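Antibiotic biosynthesis monooxygenase family protein (Shewanella oneidensis, PDB 2BBE) is of unproven function but belongs to a family of small dimeric alpha/beta-barrel proteins generally assigned monooxygenase activity. Local coordinates at residues Q13-A18 with E101-V106; A18-K23 with E93-F98; E51-R56 with T63-F68. One frame throughout, in Å; residues are numbered along the deposited sequence. Where two conformers were deposited one is given.

Overall arrangement
All three contacts lie in one antiparallel sheet, strand 8-22 running between 61-68 and 95-107. Contacts 1 and 2 join the same two strands, centres about 20 Å apart, and share Ala18. Contact 1 is buried and regular, and its 101-106 strand passes the sheet on to a second subunit. Contact 2 is partly buried; a bulge and a helix end replace the even pairing, and no other chain of the assembly touches it. Contact 3, also buried, is the hairpin at the sheet's other side; it adds a leucine over a phenylalanine face to its backbone bonds. Backbone bonds of Cys16 and Ala18, the latter shared with contact 2, tie contact 1 to contact 3.

Contact 1. Residues Q13-A18 with E101-V106; sequences QIVCVA and ETYHQV
Val15 and Tyr103 sit opposite each other and their side chains cross obliquely. Val15 CB meets Tyr103 CB at 3.9 Å. The Tyr103 ring leans along the strand, its CG anti to the carbonyl carbon (chi1 -67°), so that CE1 comes 4.1 Å from Val17 CG2. Tyr103 OH bonds beyond this pair, to Thr63 of the second subunit. The backbones of both residues bond in each direction, as do those of Val17 and Glu101. Val15 N reaches Tyr103 O at 2.9 Å, almost straight, from above the carbonyl plane. Tyr103 N reaches Val15 O at 2.8 Å in the plane, with a bent N-H...O angle of 143°. This is antiparallel pairing within the ferredoxin-like sheet of the dimeric alpha/beta-barrel fold. On the far edge of 101-106 a strand of the second subunit continues the sheet. Cys16 and Thr102 form the non-hydrogen-bonded pair and face the other way, where both touch Phe74 of helix 71-78. Towards Gln13, the His104 side chain lies alongside Ile14, with NE2 3.8 Å from Ile14 CD1. The His104 ring edge turns CD2 to Gln13 O at 3.3 Å. A water accepts from Gln105 N and donates to Gln13 O at 2.7 Å.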
loop_
_atom_site.group_PDB
_atom_site.type_symbol
_atom_site.label_atom_id
_atom_site.label_comp_id
_atom_site.label_asym_id
_atom_site.label_seq_id
_atom_site.Cartn_x
_atom_site.Cartn_y
_atom_site.Cartn_z
ATOM N N GLN A 13 -7.453 10.465 7.658
ATOM C CA GLN A 13 -6.687 9.234 7.900
ATOM C C GLN A 13 -5.542 9.491 8.869
ATOM O O GLN A 13 -5.017 10.613 8.947
ATOM C CB GLN A 13 -6.198 8.630 6.580
ATOM C CG GLN A 13 -7.366 8.152 5.695
ATOM C CD GLN A 13 -6.892 7.616 4.369
ATOM O OE1 GLN A 13 -5.818 7.020 4.290
ATOM N NE2 GLN A 13 -7.681 7.821 3.316
ATOM N N ILE A 14 -5.176 8.461 9.624
ATOM C CA ILE A 14 -4.196 8.623 10.688
ATOM C C ILE A 14 -3.033 7.694 10.418
ATOM O O ILE A 14 -3.213 6.476 10.222
ATOM C CB ILE A 14 -4.800 8.311 12.096
ATOM C CG1 ILE A 14 -5.873 9.363 12.471
ATOM C CG2 ILE A 14 -3.688 8.225 13.161
ATOM C CD1 ILE A 14 -5.324 10.789 12.666
ATOM N N VAL A 15 -1.847 8.282 10.385
ATOM C CA VAL A 15 -0.607 7.521 10.231
ATOM C C VAL A 15 0.075 7.451 11.601
ATOM O O VAL A 15 0.046 8.422 12.355
ATOM C CB VAL A 15 0.314 8.163 9.147
ATOM C CG1 VAL A 15 1.782 7.602 9.220
ATOM C CG2 VAL A 15 -0.287 7.910 7.735
ATOM N N CYS A 16 0.655 6.307 11.935
ATOM C CA CYS A 16 1.426 6.209 13.175
ATOM C C CYS A 16 2.736 5.503 12.933
ATOM O O CYS A 16 2.788 4.466 12.230
ATOM C CB CYS A 16 0.632 5.476 14.282
ATOM S SG CYS A 16 1.542 5.283 15.853
ATOM N N VAL A 17 3.802 6.061 13.498
ATOM C CA VAL A 17 5.096 5.391 13.513
ATOM C C VAL A 17 5.476 5.170 14.978
ATOM O O VAL A 17 5.548 6.126 15.758
ATOM C CB VAL A 17 6.194 6.200 12.788
ATOM C CG1 VAL A 17 7.551 5.470 12.887
ATOM C CG2 VAL A 17 5.814 6.426 11.295
ATOM N N ALA A 18 5.701 3.919 15.354
ATOM C CA ALA A 18 5.982 3.574 16.760
ATOM C C ALA A 18 7.254 2.728 16.786
ATOM O O ALA A 18 7.265 1.590 16.281
ATOM C CB ALA A 18 4.765 2.796 17.371
ATOM N N GLU A 101 4.616 8.403 17.391
ATOM C CA GLU A 101 4.222 9.667 16.776
ATOM C C GLU A 101 3.076 9.426 15.810
ATOM O O GLU A 101 3.143 8.505 15.006
ATOM C CB GLU A 101 5.392 10.292 15.994
ATOM C CG GLU A 101 5.130 11.776 15.613
ATOM C CD GLU A 101 6.272 12.707 16.046
ATOM O OE1 GLU A 101 7.328 12.204 16.501
ATOM O OE2 GLU A 101 6.121 13.942 15.913
ATOM N N THR A 102 2.034 10.257 15.880
ATOM C CA THR A 102 0.945 10.163 14.887
ATOM C C THR A 102 1.022 11.331 13.922
ATOM O O THR A 102 1.581 12.392 14.256
ATOM C CB THR A 102 -0.468 10.112 15.539
ATOM O OG1 THR A 102 -0.699 11.340 16.239
ATOM C CG2 THR A 102 -0.573 8.914 16.508
ATOM N N TYR A 103 0.468 11.124 12.728
ATOM C CA TYR A 103 0.616 12.033 11.615
ATOM C C TYR A 103 -0.665 12.077 10.773
ATOM O O TYR A 103 -1.484 11.146 10.838
ATOM C CB TYR A 103 1.693 11.487 10.683
ATOM C CG TYR A 103 3.107 11.449 11.211
ATOM C CD1 TYR A 103 3.597 10.328 11.913
ATOM C CD2 TYR A 103 3.988 12.501 10.937
ATOM C CE1 TYR A 103 4.943 10.279 12.351
ATOM C CE2 TYR A 103 5.322 12.472 11.384
ATOM C CZ TYR A 103 5.788 11.359 12.081
ATOM O OH TYR A 103 7.105 11.325 12.496
ATOM N N HIS A 104 -0.801 13.139 9.972
ATOM C CA HIS A 104 -1.672 13.173 8.792
ATOM C C HIS A 104 -0.795 13.118 7.546
ATOM O O HIS A 104 0.297 13.725 7.501
ATOM C CB HIS A 104 -2.490 14.466 8.739
ATOM C CG HIS A 104 -3.566 14.530 9.774
ATOM N ND1 HIS A 104 -3.675 15.573 10.660
ATOM C CD2 HIS A 104 -4.583 13.683 10.058
ATOM C CE1 HIS A 104 -4.717 15.375 11.447
ATOM N NE2 HIS A 104 -5.277 14.229 11.110
ATOM N N GLN A 105 -1.291 12.432 6.525
ATOM C CA GLN A 105 -0.553 12.280 5.290
ATOM C C GLN A 105 -0.698 13.527 4.443
ATOM O O GLN A 105 -1.768 14.138 4.412
ATOM C CB GLN A 105 -1.004 11.034 4.520
ATOM C CG GLN A 105 -0.063 10.673 3.344
ATOM C CD GLN A 105 -0.530 9.450 2.542
ATOM O OE1 GLN A 105 -1.553 8.834 2.849
ATOM N NE2 GLN A 105 0.209 9.118 1.506
ATOM N N VAL A 106 0.404 13.911 3.799
ATOM C CA VAL A 106 0.448 15.005 2.818
ATOM C C VAL A 106 0.446 14.410 1.398
ATOM O O VAL A 106 1.379 13.687 1.014
ATOM C CB VAL A 106 1.733 15.876 2.980
ATOM C CG1 VAL A 106 1.759 17.050 1.937
ATOM C CG2 VAL A 106 1.857 16.386 4.397
HETATM O O HOH W 1 -3.864 11.349 6.655
#

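Contact 2. Residues A18-K23 with E93-F98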
loop_
_atom_site.group_PDB
_atom_site.type_symbol
_atom_site.label_atom_id
_atom_site.label_comp_id
_atom_site.label_asym_id
_atom_site.label_seq_id
_atom_site.Cartn_x
_atom_site.Cartn_y
_atom_site.Cartn_z
ATOM N N ALA A 18 5.701 3.919 15.354
ATOM C CA ALA A 18 5.982 3.574 16.760
ATOM C C ALA A 18 7.254 2.728 16.786
ATOM O O ALA A 18 7.265 1.590 16.281
ATOM C CB ALA A 18 4.765 2.796 17.371
ATOM N N SER A 19 8.332 3.289 17.343
ATOM C CA SER A 19 9.628 2.623 17.348
ATOM C C SER A 19 9.958 2.210 18.757
ATOM O O SER A 19 9.665 2.947 19.717
ATOM C CB SER A 19 10.749 3.521 16.796
ATOM O OG SER A 19 10.892 4.718 17.561
ATOM N N PHE A 20 10.579 1.042 18.871
ATOM C CA PHE A 20 10.922 0.451 20.160
ATOM C C PHE A 20 12.357 0.001 20.141
ATOM O O PHE A 20 12.760 -0.754 19.246
ATOM C CB PHE A 20 10.004 -0.740 20.457
ATOM C CG PHE A 20 8.547 -0.375 20.435
ATOM C CD1 PHE A 20 7.933 0.146 21.580
ATOM C CD2 PHE A 20 7.814 -0.466 19.245
ATOM C CE1 PHE A 20 6.591 0.531 21.556
ATOM C CE2 PHE A 20 6.485 -0.087 19.210
ATOM C CZ PHE A 20 5.862 0.408 20.364
ATOM N N LEU A 21 13.135 0.475 21.120
ATOM C CA LEU A 21 14.538 0.062 21.240
ATOM C C LEU A 21 14.652 -1.034 22.286
ATOM O O LEU A 21 14.451 -0.772 23.478
ATOM C CB LEU A 21 15.415 1.245 21.663
ATOM C CG LEU A 21 16.930 0.978 21.706
ATOM C CD1 LEU A 21 17.507 0.794 20.276
ATOM C CD2 LEU A 21 17.630 2.117 22.423
ATOM N N SER A 22 14.989 -2.252 21.866
ATOM C CA SER A 22 15.039 -3.355 22.823
ATOM C C SER A 22 16.211 -3.175 23.806
ATOM O O SER A 22 17.207 -2.490 23.514
ATOM C CB SER A 22 15.129 -4.722 22.130
ATOM O OG SER A 22 16.463 -4.983 21.756
ATOM N N LYS A 23 16.064 -3.769 24.985
ATOM C CA LYS A 23 17.204 -3.973 25.884
ATOM C C LYS A 23 18.190 -4.968 25.246
ATOM O O LYS A 23 17.817 -5.713 24.324
ATOM C CB LYS A 23 16.711 -4.515 27.234
ATOM C CG LYS A 23 15.756 -3.556 27.968
ATOM C CD LYS A 23 15.161 -4.186 29.232
ATOM C CE LYS A 23 14.404 -3.111 30.065
ATOM N NZ LYS A 23 14.364 -3.392 31.555
ATOM N N GLU A 93 9.546 -5.240 30.149
ATOM C CA GLU A 93 10.537 -6.301 30.273
ATOM C C GLU A 93 11.544 -6.295 29.121
ATOM O O GLU A 93 12.693 -6.699 29.292
ATOM C CB GLU A 93 9.844 -7.666 30.371
ATOM C CG GLU A 93 8.799 -7.765 31.494
ATOM C CD GLU A 93 9.365 -7.474 32.882
ATOM O OE1 GLU A 93 10.513 -7.896 33.167
ATOM O OE2 GLU A 93 8.658 -6.829 33.692
ATOM N N LEU A 94 11.101 -5.827 27.952
ATOM C CA LEU A 94 11.889 -5.949 26.723
ATOM C C LEU A 94 12.500 -4.665 26.181
ATOM O O LEU A 94 13.445 -4.724 25.384
ATOM C CB LEU A 94 11.009 -6.552 25.605
ATOM C CG LEU A 94 10.321 -7.890 25.891
ATOM C CD1 LEU A 94 9.691 -8.455 24.628
ATOM C CD2 LEU A 94 11.308 -8.903 26.454
ATOM N N VAL A 95 11.930 -3.512 26.531
ATOM C CA VAL A 95 12.252 -2.255 25.845
ATOM C C VAL A 95 13.018 -1.277 26.737
ATOM O O VAL A 95 12.612 -1.055 27.893
ATOM C CB VAL A 95 10.950 -1.608 25.266
ATOM C CG1 VAL A 95 11.215 -0.220 24.702
ATOM C CG2 VAL A 95 10.358 -2.500 24.176
ATOM N N GLU A 96 14.094 -0.707 26.199
ATOM C CA GLU A 96 14.872 0.336 26.878
ATOM C C GLU A 96 14.181 1.701 26.768
ATOM O O GLU A 96 14.068 2.452 27.763
ATOM C CB GLU A 96 16.271 0.422 26.257
ATOM C CG GLU A 96 17.139 1.533 26.831
ATOM C CD GLU A 96 18.553 1.498 26.298
ATOM O OE1 GLU A 96 19.156 0.403 26.265
ATOM O OE2 GLU A 96 19.071 2.572 25.902
ATOM N N SER A 97 13.727 2.025 25.558
ATOM C CA SER A 97 13.087 3.304 25.274
ATOM C C SER A 97 12.266 3.144 23.999
ATOM O O SER A 97 12.481 2.191 23.226
ATOM C CB SER A 97 14.117 4.434 25.114
ATOM O OG SER A 97 15.099 4.088 24.147
ATOM N N PHE A 98 11.338 4.080 23.777
ATOM C CA PHE A 98 10.453 3.984 22.631
ATOM C C PHE A 98 9.979 5.372 22.240
ATOM O O PHE A 98 10.215 6.337 22.955
ATOM C CB PHE A 98 9.269 3.036 22.932
ATOM C CG PHE A 98 8.271 3.584 23.942
ATOM C CD1 PHE A 98 8.564 3.600 25.310
ATOM C CD2 PHE A 98 7.039 4.074 23.514
ATOM C CE1 PHE A 98 7.634 4.108 26.249
ATOM C CE2 PHE A 98 6.101 4.589 24.436
ATOM C CZ PHE A 98 6.400 4.593 25.815
#
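Phe20 lies alongside Phe98, both side chains pointing the same way, and its CD1 touches Phe98 CB at 3.5 Å. The two are a non-hydrogen-bonded pair at the start of a classic beta bulge, where Glu96 and Ser97 both face Leu21. The rings differ in first torsion, though their atoms still meet. Phe20 CG is anti to the carbonyl carbon, whereas Phe98 CG takes the crowded position between N and C (chi1 70°). The Phe98 ring leads away to an exposed place, while Phe20 is buried. Helix 27-35 and Met91 pack on Phe20, and the ring of Tyr86 meets it edge-to-face.

The bulge is held by the backbone N and O of Leu21. Leu21 N donates to Ser97 O at 2.8 Å, and Leu21 O accepts from Glu96 N at 2.7 Å. Both donors lie nearly along the C=O axis. The Leu21 side chain turns to the face opposite Phe20. There its CD2 rests on Ser97 OG at 3.6 Å and beside the carboxylate of Glu96.

Beyond the bulge the pairing reaches the end of helix 81-94. Val95 is the first residue to leave helical angles and sends CG2 to Phe20 CB at 4.1 Å and CG1 to Leu21 O. Leu94 O, from the last helical residue, accepts Lys23 N at 2.8 Å, the donor standing above the carbonyl plane. The residue after the strand is thus bonded to the helix end. Ser22 OG takes the crowded position and bonds to Lys23 O and Thr27; buried Ser22 O has no partner in the model. The extended Lys23 chain runs across the helix end, with CD 3.5 Å from Glu93 O and CE 3.5 Å from Val95 O.

Contact 3. Residues E51-R56 with T63-F68. With SO4 (sulfate ion), chain B.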
loop_
_atom_site.group_PDB
_atom_site.type_symbol
_atom_site.label_atom_id
_atom_site.label_comp_id
_atom_site.label_asym_id
_atom_site.label_seq_id
_atom_site.Cartn_x
_atom_site.Cartn_y
_atom_site.Cartn_z
ATOM N N GLU A 51 2.544 -2.523 9.568
ATOM C CA GLU A 51 3.746 -3.173 9.071
ATOM C C GLU A 51 4.859 -3.072 10.099
ATOM O O GLU A 51 5.132 -1.988 10.625
ATOM C CB GLU A 51 4.198 -2.516 7.766
ATOM C CG GLU A 51 3.188 -2.700 6.637
ATOM C CD GLU A 51 3.601 -1.962 5.379
ATOM O OE1 GLU A 51 4.687 -1.328 5.364
ATOM O OE2 GLU A 51 2.832 -2.027 4.397
ATOM N N LEU A 52 5.485 -4.212 10.380
ATOM C CA LEU A 52 6.604 -4.293 11.321
ATOM C C LEU A 52 7.949 -4.296 10.573
ATOM O O LEU A 52 8.059 -4.847 9.474
ATOM C CB LEU A 52 6.460 -5.565 12.180
ATOM C CG LEU A 52 7.387 -5.715 13.399
ATOM C CD1 LEU A 52 7.236 -4.521 14.393
ATOM C CD2 LEU A 52 7.103 -7.063 14.089
ATOM N N ASN A 53 8.962 -3.675 11.174
ATOM C CA ASN A 53 10.233 -3.408 10.500
ATOM C C ASN A 53 11.382 -3.515 11.509
ATOM O O ASN A 53 11.254 -3.058 12.665
ATOM C CB ASN A 53 10.224 -1.990 9.897
ATOM C CG ASN A 53 8.989 -1.717 9.022
ATOM O OD1 ASN A 53 7.923 -1.292 9.511
ATOM N ND2 ASN A 53 9.122 -1.982 7.748
ATOM N N VAL A 54 12.495 -4.109 11.084
ATOM C CA VAL A 54 13.700 -4.185 11.913
ATOM C C VAL A 54 14.787 -3.303 11.311
ATOM O O VAL A 54 15.051 -3.349 10.091
ATOM C CB VAL A 54 14.208 -5.657 12.099
ATOM C CG1 VAL A 54 13.233 -6.401 12.984
ATOM C CG2 VAL A 54 14.357 -6.393 10.735
ATOM N N SER A 55 15.389 -2.477 12.164
ATOM C CA SER A 55 16.378 -1.491 11.714
ATOM C C SER A 55 17.651 -2.124 11.186
ATOM O O SER A 55 18.226 -3.026 11.818
ATOM C CB SER A 55 16.729 -0.523 12.844
ATOM O OG SER A 55 17.750 0.379 12.445
ATOM N N ARG A 56 18.103 -1.623 10.041
ATOM C CA ARG A 56 19.411 -1.989 9.491
ATOM C C ARG A 56 20.526 -1.184 10.161
ATOM O O ARG A 56 21.701 -1.572 10.105
ATOM C CB ARG A 56 19.421 -1.718 7.976
ATOM C CG ARG A 56 18.465 -2.627 7.195
ATOM C CD ARG A 56 18.414 -2.228 5.714
ATOM N NE ARG A 56 19.672 -2.465 4.982
ATOM C CZ ARG A 56 20.435 -1.509 4.454
ATOM N NH1 ARG A 56 20.136 -0.225 4.642
ATOM N NH2 ARG A 56 21.524 -1.834 3.752
ATOM N N THR A 63 10.248 -1.297 14.603
ATOM C CA THR A 63 9.335 -0.164 14.379
ATOM C C THR A 63 8.079 -0.559 13.609
ATOM O O THR A 63 8.172 -1.221 12.569
ATOM C CB THR A 63 10.078 0.963 13.602
ATOM O OG1 THR A 63 11.179 1.413 14.392
ATOM C CG2 THR A 63 9.151 2.161 13.242
ATOM N N PHE A 64 6.912 -0.146 14.114
ATOM C CA PHE A 64 5.669 -0.281 13.375
ATOM C C PHE A 64 5.388 0.957 12.520
ATOM O O PHE A 64 5.514 2.098 12.986
ATOM C CB PHE A 64 4.461 -0.490 14.338
ATOM C CG PHE A 64 4.080 -1.938 14.543
ATOM C CD1 PHE A 64 3.666 -2.730 13.459
ATOM C CD2 PHE A 64 4.101 -2.501 15.824
ATOM C CE1 PHE A 64 3.301 -4.070 13.653
ATOM C CE2 PHE A 64 3.726 -3.829 16.022
ATOM C CZ PHE A 64 3.353 -4.614 14.942
ATOM N N VAL A 65 4.965 0.710 11.285
ATOM C CA VAL A 65 4.483 1.748 10.382
ATOM C C VAL A 65 3.015 1.435 10.120
ATOM O O VAL A 65 2.676 0.354 9.601
ATOM C CB VAL A 65 5.308 1.755 9.071
ATOM C CG1 VAL A 65 4.608 2.630 7.974
ATOM C CG2 VAL A 65 6.753 2.243 9.386
ATOM N N GLU A 66 2.144 2.366 10.510
ATOM C CA GLU A 66 0.719 2.075 10.614
ATOM C C GLU A 66 -0.115 3.132 9.904
ATOM O O GLU A 66 0.332 4.285 9.763
ATOM C CB GLU A 66 0.289 2.050 12.104
ATOM C CG GLU A 66 1.253 1.322 13.064
ATOM C CD GLU A 66 0.844 1.453 14.543
ATOM O OE1 GLU A 66 -0.259 1.974 14.841
ATOM O OE2 GLU A 66 1.632 1.014 15.418
ATOM N N LYS A 67 -1.326 2.738 9.506
ATOM C CA LYS A 67 -2.330 3.668 8.962
ATOM C C LYS A 67 -3.732 3.158 9.282
ATOM O O LYS A 67 -4.020 1.958 9.153
ATOM C CB LYS A 67 -2.149 3.877 7.446
ATOM C CG LYS A 67 -2.808 5.159 6.899
ATOM C CD LYS A 67 -2.741 5.279 5.352
ATOM C CE LYS A 67 -1.335 5.585 4.814
ATOM N NZ LYS A 67 -1.303 5.780 3.286
ATOM N N PHE A 68 -4.598 4.078 9.706
ATOM C CA PHE A 68 -5.984 3.792 10.089
ATOM C C PHE A 68 -6.916 4.771 9.395
ATOM O O PHE A 68 -6.512 5.886 9.038
ATOM C CB PHE A 68 -6.169 3.884 11.621
ATOM C CG PHE A 68 -5.369 2.863 12.366
ATOM C CD1 PHE A 68 -4.040 3.129 12.720
ATOM C CD2 PHE A 68 -5.925 1.610 12.668
ATOM C CE1 PHE A 68 -3.267 2.158 13.385
ATOM C CE2 PHE A 68 -5.171 0.633 13.320
ATOM C CZ PHE A 68 -3.846 0.904 13.677
HETATM S S SO4 B . 21.777 -5.515 4.304
HETATM O O1 SO4 B . 23.209 -5.523 4.611
HETATM O O2 SO4 B . 21.546 -4.799 3.026
HETATM O O3 SO4 B . 21.293 -6.898 4.205
HETATM O O4 SO4 B . 21.103 -4.860 5.432
#
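The beta hairpin at the edge of the ferredoxin-like sheet, strands 47-55 and 61-68, is joined here. Leu52 and Phe64 form the non-hydrogen-bonded pair, and their side chains cross obliquely. Leu52 CG is anti to the backbone N (chi1 -169°), and chi2 then brings CD1 over the centre of the phenyl face. This is a CH-pi contact, 3.8 Å from Leu52 CD1 to the Phe64 ring centroid and 4° off the ring normal. Leu52 CB also meets Phe64 CE1 at 3.8 Å. CD1 of Phe64 comes 3.3 Å from Glu51 O. Phe64 chi1, -96°, is off a staggered position, in keeping with the ring lying back over strand 51-55.

Backbone bonds flank this pair. Glu51 N donates to Val65 O at 2.9 Å, and Val65 N returns to Glu51 O at 2.8 Å, both nearly straight. Thr63 N donates to Asn53 O at 2.8 Å. All three donors lie in the carbonyl planes. Glu51, Asn53, Thr63 and Val65 put their side chains on the opposite face from Leu52, the first three towards the second subunit. There Glu51 OE1 makes a salt bridge with Arg49 of the second subunit. The outer edge of 51-55 pairs with a strand of that subunit, so the sheet continues.

Just past strand 47-55, Arg56 holds a sulfate ion, probably from the crystallisation liquor. Arg56 NE donates to sulfate O4 at 2.8 Å and NH2 to O2, so the ion sits at the guanidinium edge. NH1 of the same group bonds to Thr102 of the second subunit.

Helix 27-35 covers the Leu52 and Phe64 face through Leu34, and Tyr50 stacks on the Phe64 ring. Strand 8-22 flanks 63-68, with backbone bonds between Ala18 and Phe64 and between Cys16 and Glu66.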